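Non-structural protein 3 (PDB 6LN0) combines a macro domain, which probably binds ADP-ribose, with a papain-like protease domain that probably cleaves the viral polyprotein. Local coordinates at residues Gln105-Ile110 with Asp136-Ala141; Ile119-Ala124 with Val149-Met154; Asp27-Val32 with Pro114-Ile119. All coordinates share one frame; numbering follows the deposited sequence.

Contact 1 (Gln105-Ile110 with Asp136-Ala141); sequences QAYKSI and DAFRKA
The phenol ring of Y107 has one face laid against helix 136-141: CB of F138 stands over it, 3.8 Å from the ring centroid and 18° off the normal, a CH-pi contact shifted toward the CD2-CE2 side. With CG of F138 anti to its backbone N (chi1 160°), the phenyl leads away from helix 105-110, the two side chains cross at nearly a right angle, and CD2 of Y107 meets the edge of the phenyl at CD1, 3.7 Å away. A137 puts its methyl obliquely against CD1 of the tyrosine, at 4.0 Å. One turn on, CB of A141 fits against CB of Y107 (3.7 Å) and the backbone N of K108, where the helix axes approach to 8.4 Å, crossing at -47°. K108 merely skirts this edge and its amine leads away, while D136, pointing away from 105-110, forms a salt bridge with K140. Side-chain carbons carry the contact, and the phenol OH of Y107 is satisfied by the backbone N of L122. Helices 99-110 and 131-141 pack here side by side as connecting helices of the macro domain, with I110 reaching strands 83-89 and 117-120 of the central sheet.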
ATOM      1  N   GLN A 105      22.387  16.765 -23.075  1.00 68.59           N
ATOM      2  CA  GLN A 105      22.175  17.592 -24.249  1.00 70.92           C
ATOM      3  C   GLN A 105      22.653  16.915 -25.532  1.00 72.84           C
ATOM      4  O   GLN A 105      22.410  17.449 -26.620  1.00 71.02           O
ATOM      5  CB  GLN A 105      22.843  18.959 -24.064  1.00 72.68           C
ATOM      6  CG  GLN A 105      22.176  19.843 -22.989  1.00 76.37           C
ATOM      7  CD  GLN A 105      20.922  20.563 -23.485  1.00 81.27           C
ATOM      8  OE1 GLN A 105      20.747  20.776 -24.689  1.00 85.96           O
ATOM      9  NE2 GLN A 105      20.038  20.936 -22.553  1.00 78.77           N
ATOM     10  N   ALA A 106      23.303  15.749 -25.439  1.00 68.68           N
ATOM     11  CA  ALA A 106      23.597  14.988 -26.647  1.00 67.14           C
ATOM     12  C   ALA A 106      22.381  14.194 -27.099  1.00 64.08           C
ATOM     13  O   ALA A 106      22.062  14.168 -28.290  1.00 61.70           O
ATOM     14  CB  ALA A 106      24.788  14.058 -26.423  1.00 69.72           C
ATOM     15  N   TYR A 107      21.677  13.557 -26.167  1.00 65.76           N
ATOM     16  CA  TYR A 107      20.475  12.819 -26.547  1.00 63.58           C
ATOM     17  C   TYR A 107      19.334  13.760 -26.906  1.00 64.40           C
ATOM     18  O   TYR A 107      18.506  13.435 -27.770  1.00 59.24           O
ATOM     19  CB  TYR A 107      20.050  11.891 -25.420  1.00 62.10           C
ATOM     20  CG  TYR A 107      20.990  10.748 -25.176  1.00 62.13           C
ATOM     21  CD1 TYR A 107      22.039  10.871 -24.283  1.00 64.78           C
ATOM     22  CD2 TYR A 107      20.817   9.533 -25.826  1.00 62.31           C
ATOM     23  CE1 TYR A 107      22.895   9.826 -24.048  1.00 64.14           C
ATOM     24  CE2 TYR A 107      21.668   8.479 -25.600  1.00 61.12           C
ATOM     25  CZ  TYR A 107      22.704   8.629 -24.703  1.00 61.59           C
ATOM     26  OH  TYR A 107      23.562   7.579 -24.464  1.00 64.23           O
ATOM     27  N   LYS A 108      19.248  14.909 -26.217  1.00 67.57           N
ATOM     28  CA  LYS A 108      18.327  15.966 -26.626  1.00 66.16           C
ATOM     29  C   LYS A 108      18.610  16.369 -28.057  1.00 65.55           C
ATOM     30  O   LYS A 108      17.694  16.565 -28.864  1.00 66.40           O
ATOM     31  CB  LYS A 108      18.466  17.183 -25.703  1.00 67.62           C
ATOM     32  CG  LYS A 108      17.245  18.112 -25.686  1.00 76.28           C
ATOM     33  CD  LYS A 108      17.617  19.578 -25.387  1.00 77.92           C
ATOM     34  CE  LYS A 108      16.389  20.496 -25.439  1.00 72.26           C
ATOM     35  NZ  LYS A 108      16.278  21.250 -26.723  1.00 76.68           N
ATOM     36  N   SER A 109      19.892  16.472 -28.387  1.00 66.09           N
ATOM     37  CA  SER A 109      20.325  16.823 -29.721  1.00 62.52           C
ATOM     38  C   SER A 109      19.884  15.804 -30.765  1.00 59.23           C
ATOM     39  O   SER A 109      19.754  16.157 -31.941  1.00 57.89           O
ATOM     40  CB  SER A 109      21.844  16.979 -29.693  1.00 60.29           C
ATOM     41  OG  SER A 109      22.389  16.927 -30.983  1.00 71.55           O
ATOM     42  N   ILE A 110      19.616  14.569 -30.356  1.00 56.80           N
ATOM     43  CA  ILE A 110      19.310  13.489 -31.282  1.00 54.90           C
ATOM     44  C   ILE A 110      17.812  13.345 -31.496  1.00 59.79           C
ATOM     45  O   ILE A 110      17.339  13.216 -32.629  1.00 56.60           O
ATOM     46  CB  ILE A 110      19.920  12.173 -30.748  1.00 53.70           C
ATOM     47  CG1 ILE A 110      21.437  12.163 -30.913  1.00 54.66           C
ATOM     48  CG2 ILE A 110      19.249  10.940 -31.383  1.00 53.15           C
ATOM     49  CD1 ILE A 110      22.107  11.052 -30.154  1.00 54.70           C
ATOM     50  N   ASP A 136      20.907   6.904 -18.314  1.00 73.75           N
ATOM     51  CA  ASP A 136      20.073   7.797 -17.518  1.00 77.35           C
ATOM     52  C   ASP A 136      19.846   9.125 -18.232  1.00 75.63           C
ATOM     53  O   ASP A 136      18.718   9.641 -18.258  1.00 71.95           O
ATOM     54  CB  ASP A 136      20.701   8.023 -16.134  1.00 79.79           C
ATOM     55  CG  ASP A 136      19.837   8.900 -15.227  1.00 83.56           C
ATOM     56  OD1 ASP A 136      18.636   8.571 -15.024  1.00 72.34           O
ATOM     57  OD2 ASP A 136      20.375   9.924 -14.730  1.00 88.39           O
ATOM     58  N   ALA A 137      20.915   9.699 -18.805  1.00 74.56           N
ATOM     59  CA  ALA A 137      20.750  10.884 -19.642  1.00 70.78           C
ATOM     60  C   ALA A 137      19.697  10.639 -20.710  1.00 66.61           C
ATOM     61  O   ALA A 137      18.886  11.520 -21.011  1.00 67.29           O
ATOM     62  CB  ALA A 137      22.081  11.277 -20.281  1.00 71.15           C
ATOM     63  N   PHE A 138      19.662   9.422 -21.252  1.00 64.56           N
ATOM     64  CA  PHE A 138      18.772   9.140 -22.369  1.00 67.66           C
ATOM     65  C   PHE A 138      17.313   9.140 -21.934  1.00 69.71           C
ATOM     66  O   PHE A 138      16.457   9.708 -22.628  1.00 67.77           O
ATOM     67  CB  PHE A 138      19.142   7.807 -23.012  1.00 60.18           C
ATOM     68  CG  PHE A 138      18.044   7.201 -23.823  1.00 58.59           C
ATOM     69  CD1 PHE A 138      17.739   7.699 -25.079  1.00 61.87           C
ATOM     70  CD2 PHE A 138      17.328   6.121 -23.343  1.00 58.54           C
ATOM     71  CE1 PHE A 138      16.729   7.135 -25.842  1.00 60.40           C
ATOM     72  CE2 PHE A 138      16.318   5.548 -24.086  1.00 62.97           C
ATOM     73  CZ  PHE A 138      16.013   6.057 -25.344  1.00 64.36           C
ATOM     74  N   ARG A 139      17.000   8.505 -20.793  1.00 69.05           N
ATOM     75  CA  ARG A 139      15.613   8.532 -20.337  1.00 67.92           C
ATOM     76  C   ARG A 139      15.196   9.942 -19.927  1.00 66.83           C
ATOM     77  O   ARG A 139      14.047  10.332 -20.149  1.00 67.36           O
ATOM     78  CB  ARG A 139      15.392   7.528 -19.205  1.00 68.82           C
ATOM     79  CG  ARG A 139      16.560   7.378 -18.243  1.00 75.83           C
ATOM     80  CD  ARG A 139      16.369   6.185 -17.291  1.00 75.35           C
ATOM     81  NE  ARG A 139      14.968   6.014 -16.912  1.00 76.20           N
ATOM     82  CZ  ARG A 139      14.398   6.592 -15.860  1.00 74.72           C
ATOM     83  NH1 ARG A 139      15.110   7.385 -15.059  1.00 70.73           N
ATOM     84  NH2 ARG A 139      13.111   6.372 -15.618  1.00 69.50           N
ATOM     85  N   LYS A 140      16.122  10.740 -19.393  1.00 64.98           N
ATOM     86  CA  LYS A 140      15.808  12.140 -19.115  1.00 68.65           C
ATOM     87  C   LYS A 140      15.494  12.925 -20.394  1.00 70.84           C
ATOM     88  O   LYS A 140      14.740  13.905 -20.350  1.00 73.47           O
ATOM     89  CB  LYS A 140      16.970  12.803 -18.365  1.00 68.31           C
ATOM     90  CG  LYS A 140      16.987  12.559 -16.851  1.00 73.04           C
ATOM     91  CD  LYS A 140      18.221  13.193 -16.215  1.00 76.92           C
ATOM     92  CE  LYS A 140      18.340  12.844 -14.738  1.00 84.46           C
ATOM     93  NZ  LYS A 140      19.775  12.836 -14.305  1.00 75.89           N
ATOM     94  N   ALA A 141      16.063  12.524 -21.538  1.00 71.68           N
ATOM     95  CA  ALA A 141      15.876  13.274 -22.773  1.00 62.09           C
ATOM     96  C   ALA A 141      14.823  12.677 -23.690  1.00 61.99           C
ATOM     97  O   ALA A 141      14.263  13.408 -24.527  1.00 61.80           O
ATOM     98  CB  ALA A 141      17.198  13.385 -23.539  1.00 68.31           C
TER

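Contact 2 (Ile119-Ala124 with Val149-Met154); sequences IPILGA and VTLVTM
The first bond of the pairing comes at T150, whose carbonyl O receives the N-H of I119 at 2.6 Å, nearly along the C=O axis. The T150 hydroxyl takes no part in this; it bonds to H116. L151 pairs with I119 in parallel register, their side chains on the same face of the sheet, and its CA-H approaches I119 O at 3.1 Å. That same oxygen accepts the N-H of V152 at 2.8 Å, from 36° above the carbonyl plane and along a bent path (134° at the hydrogen), so one carbonyl takes a hydrogen bond and a CA-H...O contact together. V152 pairs with P120 on the other face. P120 has no N-H to give, and in a parallel pair none is asked of it here. Instead, I121 N donates to V152 O at 3.2 Å, in the carbonyl plane. The CA of P120 lies beside that oxygen. The I121 side chain then bends back toward the partner strand, CG1 anti to the carbonyl carbon (chi1 -63°), bringing CD1 to 4.0 Å from CB of T153. These two side chains run alongside each other, and the T153 hydroxyl bonds to H158. Strands 117-120 and 146-152 are the two strands of a beta-alpha-beta unit; its helix 131-141 covers I121 and L151 through L135, while strand 10-17 flanks 146-152 on the other edge.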
ATOM      1  N   ILE A 119      20.358   3.792 -31.689  1.00 48.63           N
ATOM      2  CA  ILE A 119      21.394   4.556 -31.009  1.00 54.08           C
ATOM      3  C   ILE A 119      22.370   3.616 -30.308  1.00 61.38           C
ATOM      4  O   ILE A 119      21.993   2.912 -29.359  1.00 57.64           O
ATOM      5  CB  ILE A 119      20.783   5.561 -30.017  1.00 54.76           C
ATOM      6  CG1 ILE A 119      19.594   6.288 -30.646  1.00 55.41           C
ATOM      7  CG2 ILE A 119      21.806   6.579 -29.577  1.00 47.81           C
ATOM      8  CD1 ILE A 119      19.221   7.574 -29.939  1.00 54.10           C
ATOM      9  N   PRO A 120      23.616   3.539 -30.771  1.00 61.16           N
ATOM     10  CA  PRO A 120      24.688   3.038 -29.904  1.00 61.51           C
ATOM     11  C   PRO A 120      24.774   3.901 -28.654  1.00 62.15           C
ATOM     12  O   PRO A 120      24.823   5.131 -28.738  1.00 62.07           O
ATOM     13  CB  PRO A 120      25.945   3.184 -30.775  1.00 60.80           C
ATOM     14  CG  PRO A 120      25.530   4.109 -31.926  1.00 54.83           C
ATOM     15  CD  PRO A 120      24.089   3.801 -32.139  1.00 55.42           C
ATOM     16  N   ILE A 121      24.789   3.248 -27.489  1.00 62.94           N
ATOM     17  CA  ILE A 121      24.886   3.991 -26.238  1.00 64.73           C
ATOM     18  C   ILE A 121      26.119   4.875 -26.286  1.00 65.84           C
ATOM     19  O   ILE A 121      27.208   4.430 -26.676  1.00 71.10           O
ATOM     20  CB  ILE A 121      24.921   3.028 -25.046  1.00 66.02           C
ATOM     21  CG1 ILE A 121      23.612   2.254 -24.978  1.00 63.53           C
ATOM     22  CG2 ILE A 121      25.165   3.782 -23.752  1.00 66.19           C
ATOM     23  CD1 ILE A 121      23.741   0.978 -24.237  1.00 70.06           C
ATOM     24  N   LEU A 122      25.940   6.151 -25.947  1.00 63.20           N
ATOM     25  CA  LEU A 122      27.011   7.125 -26.070  1.00 67.77           C
ATOM     26  C   LEU A 122      28.016   6.938 -24.944  1.00 71.71           C
ATOM     27  O   LEU A 122      27.674   6.490 -23.849  1.00 70.51           O
ATOM     28  CB  LEU A 122      26.456   8.554 -26.047  1.00 65.88           C
ATOM     29  CG  LEU A 122      25.286   8.936 -26.966  1.00 67.58           C
ATOM     30  CD1 LEU A 122      25.094  10.452 -26.963  1.00 66.14           C
ATOM     31  CD2 LEU A 122      25.475   8.413 -28.407  1.00 65.51           C
ATOM     32  N   GLY A 123      29.269   7.277 -25.224  1.00 76.20           N
ATOM     33  CA  GLY A 123      30.297   7.169 -24.209  1.00 75.07           C
ATOM     34  C   GLY A 123      30.874   5.786 -24.024  1.00 77.41           C
ATOM     35  O   GLY A 123      31.247   5.423 -22.902  1.00 83.03           O
ATOM     36  N   ALA A 124      30.950   4.990 -25.086  1.00 79.18           N
ATOM     37  CA  ALA A 124      31.745   3.776 -25.039  1.00 81.42           C
ATOM     38  C   ALA A 124      33.215   4.107 -25.318  1.00 80.87           C
ATOM     39  O   ALA A 124      33.569   5.217 -25.729  1.00 75.13           O
ATOM     40  CB  ALA A 124      31.211   2.739 -26.030  1.00 68.53           C
ATOM     41  N   VAL A 149      12.029   2.937 -30.309  1.00 68.83           N
ATOM     42  CA  VAL A 149      13.415   3.411 -30.228  1.00 68.22           C
ATOM     43  C   VAL A 149      14.332   2.244 -29.882  1.00 67.65           C
ATOM     44  O   VAL A 149      14.005   1.420 -29.022  1.00 70.98           O
ATOM     45  CB  VAL A 149      13.597   4.534 -29.183  1.00 61.67           C
ATOM     46  CG1 VAL A 149      15.031   5.020 -29.198  1.00 58.12           C
ATOM     47  CG2 VAL A 149      12.651   5.672 -29.461  1.00 64.59           C
ATOM     48  N   THR A 150      15.500   2.195 -30.518  1.00 66.60           N
ATOM     49  CA  THR A 150      16.414   1.067 -30.405  1.00 62.86           C
ATOM     50  C   THR A 150      17.775   1.556 -29.941  1.00 61.98           C
ATOM     51  O   THR A 150      18.433   2.320 -30.653  1.00 63.90           O
ATOM     52  CB  THR A 150      16.558   0.357 -31.749  1.00 65.03           C
ATOM     53  OG1 THR A 150      15.312  -0.247 -32.112  1.00 69.60           O
ATOM     54  CG2 THR A 150      17.638  -0.701 -31.670  1.00 62.49           C
ATOM     55  N   LEU A 151      18.204   1.109 -28.768  1.00 62.31           N
ATOM     56  CA  LEU A 151      19.582   1.300 -28.346  1.00 60.61           C
ATOM     57  C   LEU A 151      20.368   0.025 -28.571  1.00 60.99           C
ATOM     58  O   LEU A 151      19.820  -1.079 -28.592  1.00 65.23           O
ATOM     59  CB  LEU A 151      19.698   1.694 -26.881  1.00 69.38           C
ATOM     60  CG  LEU A 151      18.724   2.685 -26.293  1.00 68.65           C
ATOM     61  CD1 LEU A 151      17.633   1.841 -25.735  1.00 69.80           C
ATOM     62  CD2 LEU A 151      19.408   3.462 -25.190  1.00 64.26           C
ATOM     63  N   VAL A 152      21.676   0.192 -28.712  1.00 61.14           N
ATOM     64  CA  VAL A 152      22.562  -0.868 -29.163  1.00 67.32           C
ATOM     65  C   VAL A 152      23.753  -0.917 -28.227  1.00 64.71           C
ATOM     66  O   VAL A 152      24.367   0.121 -27.946  1.00 59.11           O
ATOM     67  CB  VAL A 152      23.023  -0.650 -30.617  1.00 64.90           C
ATOM     68  CG1 VAL A 152      24.049  -1.715 -31.015  1.00 68.22           C
ATOM     69  CG2 VAL A 152      21.822  -0.657 -31.561  1.00 57.47           C
ATOM     70  N   THR A 153      24.097  -2.126 -27.772  1.00 71.30           N
ATOM     71  CA  THR A 153      25.065  -2.257 -26.689  1.00 80.14           C
ATOM     72  C   THR A 153      26.304  -3.077 -27.083  1.00 78.54           C
ATOM     73  O   THR A 153      27.336  -2.493 -27.432  1.00 76.97           O
ATOM     74  CB  THR A 153      24.343  -2.826 -25.447  1.00 75.44           C
ATOM     75  OG1 THR A 153      25.270  -3.027 -24.375  1.00 80.86           O
ATOM     76  CG2 THR A 153      23.549  -4.132 -25.749  1.00 77.88           C
ATOM     77  N   MET A 154      26.205  -4.414 -27.058  1.00 79.76           N
ATOM     78  CA  MET A 154      27.347  -5.347 -27.067  1.00 86.26           C
ATOM     79  C   MET A 154      28.140  -5.327 -25.751  1.00 86.10           C
ATOM     80  O   MET A 154      29.364  -5.458 -25.751  1.00 87.79           O
ATOM     81  CB  MET A 154      28.279  -5.094 -28.248  1.00 85.78           C
ATOM     82  CG  MET A 154      27.857  -5.737 -29.537  1.00 83.97           C
ATOM     83  SD  MET A 154      29.225  -5.543 -30.663  1.00 90.75           S
ATOM     84  CE  MET A 154      30.138  -4.205 -29.880  1.00 82.64           C
TER

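Contact 3 (Asp27-Val32 with Pro114-Ile119); sequences DNSVLV and PAHYVI
The tight part of the contact runs from S29 to V32 beside H116 to I119. V30 lies alongside Y117, its CG1 3.9 Å from ring atom CD1. V32 turns CG2, anti to its carbonyl carbon, toward CG1 of I119 at 3.8 Å. On the opposite face of the sheet from V30, L31 crosses V118 obliquely, CD1 to CG1. Three backbone bonds hold this register: V30 N to H116 O, V118 N to V30 O, and V32 N to V118 O, the last at 3.0 Å and 172°, almost straight. Such parallel pairing in the middle of a mixed six-stranded sheet is the core of the macro domain's three-layer alpha/beta/alpha fold; strand 83-89 flanks 29-34 and strand 146-152 flanks 117-120. The buried polar end is just as close: S29 OG meets ND1 of H116 at the edge of the imidazole, in its plane, at 2.6 Å; either could be the donor. The same OG accepts D27 N at 2.9 Å, so two bonds grip the hydroxyl, and with NE2 bonded to T150 OG1 the imidazole has a partner at each nitrogen. The loose side begins at D27 and N28, both partly exposed and little covered by 114-119. The N28 side chain leads away, and D27 keeps its carboxylate on K7, which would temper any pull of D27 on the ionisation of H116.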
ATOM      1  N   ASP A  27      13.973   0.189 -40.334  1.00 69.37           N
ATOM      2  CA  ASP A  27      12.666   0.637 -40.815  1.00 67.35           C
ATOM      3  C   ASP A  27      12.690   2.137 -41.125  1.00 68.38           C
ATOM      4  O   ASP A  27      12.124   2.946 -40.373  1.00 65.38           O
ATOM      5  CB  ASP A  27      11.586   0.313 -39.779  1.00 69.11           C
ATOM      6  CG  ASP A  27      10.195   0.771 -40.210  1.00 77.66           C
ATOM      7  OD1 ASP A  27      10.022   1.145 -41.395  1.00 75.42           O
ATOM      8  OD2 ASP A  27       9.273   0.762 -39.356  1.00 78.26           O
ATOM      9  N   ASN A  28      13.342   2.513 -42.232  1.00 69.22           N
ATOM     10  CA  ASN A  28      13.575   3.917 -42.601  1.00 65.13           C
ATOM     11  C   ASN A  28      14.140   4.701 -41.419  1.00 59.78           C
ATOM     12  O   ASN A  28      13.730   5.819 -41.118  1.00 57.17           O
ATOM     13  CB  ASN A  28      12.302   4.563 -43.142  1.00 64.67           C
ATOM     14  CG  ASN A  28      11.803   3.878 -44.393  1.00 65.70           C
ATOM     15  OD1 ASN A  28      10.695   3.338 -44.421  1.00 66.33           O
ATOM     16  ND2 ASN A  28      12.633   3.872 -45.431  1.00 66.95           N
ATOM     17  N   SER A  29      15.128   4.100 -40.774  1.00 58.42           N
ATOM     18  CA  SER A  29      15.561   4.522 -39.459  1.00 55.38           C
ATOM     19  C   SER A  29      16.561   5.659 -39.554  1.00 53.96           C
ATOM     20  O   SER A  29      17.232   5.853 -40.567  1.00 55.24           O
ATOM     21  CB  SER A  29      16.186   3.346 -38.709  1.00 58.57           C
ATOM     22  OG  SER A  29      15.355   2.195 -38.766  1.00 60.23           O
ATOM     23  N   VAL A  30      16.645   6.422 -38.474  1.00 55.47           N
ATOM     24  CA  VAL A  30      17.738   7.356 -38.274  1.00 48.71           C
ATOM     25  C   VAL A  30      18.790   6.612 -37.476  1.00 56.72           C
ATOM     26  O   VAL A  30      18.570   6.267 -36.314  1.00 53.84           O
ATOM     27  CB  VAL A  30      17.286   8.622 -37.549  1.00 52.20           C
ATOM     28  CG1 VAL A  30      18.506   9.472 -37.166  1.00 52.26           C
ATOM     29  CG2 VAL A  30      16.333   9.395 -38.434  1.00 55.12           C
ATOM     30  N   LEU A  31      19.923   6.339 -38.109  1.00 55.06           N
ATOM     31  CA  LEU A  31      21.020   5.658 -37.446  1.00 50.64           C
ATOM     32  C   LEU A  31      21.947   6.714 -36.884  1.00 48.13           C
ATOM     33  O   LEU A  31      22.481   7.530 -37.643  1.00 51.79           O
ATOM     34  CB  LEU A  31      21.749   4.749 -38.429  1.00 46.91           C
ATOM     35  CG  LEU A  31      22.983   4.023 -37.929  1.00 51.31           C
ATOM     36  CD1 LEU A  31      22.587   2.962 -36.910  1.00 53.92           C
ATOM     37  CD2 LEU A  31      23.711   3.395 -39.109  1.00 53.27           C
ATOM     38  N   VAL A  32      22.128   6.713 -35.560  1.00 44.60           N
ATOM     39  CA  VAL A  32      22.998   7.689 -34.912  1.00 48.52           C
ATOM     40  C   VAL A  32      24.439   7.195 -34.938  1.00 47.74           C
ATOM     41  O   VAL A  32      24.723   6.030 -34.638  1.00 45.26           O
ATOM     42  CB  VAL A  32      22.555   7.979 -33.464  1.00 48.12           C
ATOM     43  CG1 VAL A  32      23.441   9.051 -32.894  1.00 48.07           C
ATOM     44  CG2 VAL A  32      21.103   8.433 -33.398  1.00 50.25           C
ATOM     45  N   PRO A 114       9.768  12.806 -35.039  1.00 73.10           N
ATOM     46  CA  PRO A 114       9.118  11.508 -34.817  1.00 72.31           C
ATOM     47  C   PRO A 114       9.543  10.479 -35.857  1.00 69.54           C
ATOM     48  O   PRO A 114       8.925  10.318 -36.914  1.00 68.89           O
ATOM     49  CB  PRO A 114       7.626  11.854 -34.874  1.00 74.33           C
ATOM     50  CG  PRO A 114       7.576  13.053 -35.758  1.00 79.68           C
ATOM     51  CD  PRO A 114       8.859  13.799 -35.637  1.00 73.46           C
ATOM     52  N   ALA A 115      10.638   9.793 -35.531  1.00 65.83           N
ATOM     53  CA  ALA A 115      11.276   8.806 -36.388  1.00 63.66           C
ATOM     54  C   ALA A 115      11.717   7.639 -35.521  1.00 60.08           C
ATOM     55  O   ALA A 115      11.699   7.714 -34.287  1.00 59.98           O
ATOM     56  CB  ALA A 115      12.487   9.391 -37.130  1.00 54.96           C
ATOM     57  N   HIS A 116      12.138   6.558 -36.179  1.00 58.39           N
ATOM     58  CA  HIS A 116      12.693   5.401 -35.490  1.00 58.45           C
ATOM     59  C   HIS A 116      14.202   5.571 -35.369  1.00 56.49           C
ATOM     60  O   HIS A 116      14.924   5.520 -36.367  1.00 60.21           O
ATOM     61  CB  HIS A 116      12.375   4.097 -36.210  1.00 53.80           C
ATOM     62  CG  HIS A 116      13.183   2.945 -35.700  1.00 65.08           C
ATOM     63  ND1 HIS A 116      14.001   2.184 -36.509  1.00 63.44           N
ATOM     64  CD2 HIS A 116      13.339   2.458 -34.443  1.00 64.50           C
ATOM     65  CE1 HIS A 116      14.600   1.259 -35.780  1.00 64.86           C
ATOM     66  NE2 HIS A 116      14.216   1.403 -34.524  1.00 66.31           N
ATOM     67  N   TYR A 117      14.680   5.728 -34.147  1.00 59.12           N
ATOM     68  CA  TYR A 117      16.086   5.967 -33.879  1.00 55.50           C
ATOM     69  C   TYR A 117      16.781   4.671 -33.486  1.00 58.59           C
ATOM     70  O   TYR A 117      16.220   3.843 -32.761  1.00 61.62           O
ATOM     71  CB  TYR A 117      16.242   6.990 -32.762  1.00 55.34           C
ATOM     72  CG  TYR A 117      15.824   8.382 -33.157  1.00 55.42           C
ATOM     73  CD1 TYR A 117      16.731   9.255 -33.749  1.00 54.49           C
ATOM     74  CD2 TYR A 117      14.535   8.836 -32.925  1.00 57.19           C
ATOM     75  CE1 TYR A 117      16.366  10.539 -34.113  1.00 56.28           C
ATOM     76  CE2 TYR A 117      14.162  10.121 -33.289  1.00 59.36           C
ATOM     77  CZ  TYR A 117      15.078  10.966 -33.880  1.00 60.98           C
ATOM     78  OH  TYR A 117      14.721  12.246 -34.235  1.00 62.99           O
ATOM     79  N   VAL A 118      18.009   4.506 -33.963  1.00 52.23           N
ATOM     80  CA  VAL A 118      18.869   3.408 -33.557  1.00 51.08           C
ATOM     81  C   VAL A 118      20.108   4.046 -32.968  1.00 53.51           C
ATOM     82  O   VAL A 118      20.803   4.806 -33.652  1.00 55.91           O
ATOM     83  CB  VAL A 118      19.211   2.479 -34.729  1.00 52.35           C
ATOM     84  CG1 VAL A 118      20.115   1.383 -34.285  1.00 52.26           C
ATOM     85  CG2 VAL A 118      17.938   1.903 -35.315  1.00 57.23           C
ATOM     86  N   ILE A 119      20.358   3.792 -31.689  1.00 48.63           N
ATOM     87  CA  ILE A 119      21.394   4.556 -31.009  1.00 54.08           C
ATOM     88  C   ILE A 119      22.370   3.616 -30.308  1.00 61.38           C
ATOM     89  O   ILE A 119      21.993   2.912 -29.359  1.00 57.64           O
ATOM     90  CB  ILE A 119      20.783   5.561 -30.017  1.00 54.76           C
ATOM     91  CG1 ILE A 119      19.594   6.288 -30.646  1.00 55.41           C
ATOM     92  CG2 ILE A 119      21.806   6.579 -29.577  1.00 47.81           C
ATOM     93  CD1 ILE A 119      19.221   7.574 -29.939  1.00 54.10           C
TER

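In the fold
From the N terminus, the first contact segment, 27-32 on strand 29-34, waits through 81 residues, including strand 83-89 and helix 99-110, before 114-119 closes the long loop of contact 3. Contact 2 opens where contact 3 ends, since they share I119, and closes a shorter loop over helix 131-141. Contact 1 crosses both: 105-110 lies within the loop of contact 3, and 136-141, within that of contact 2, returns to it after 25 residues, closing a loop that contains strand 117-120. Contacts 2 and 3 thus lay down three neighbouring strands, joined also by T150 N to Y117 O, while contact 1 ties together the helices packed against them, I110 meeting V32 and I119, and F138 meeting L151.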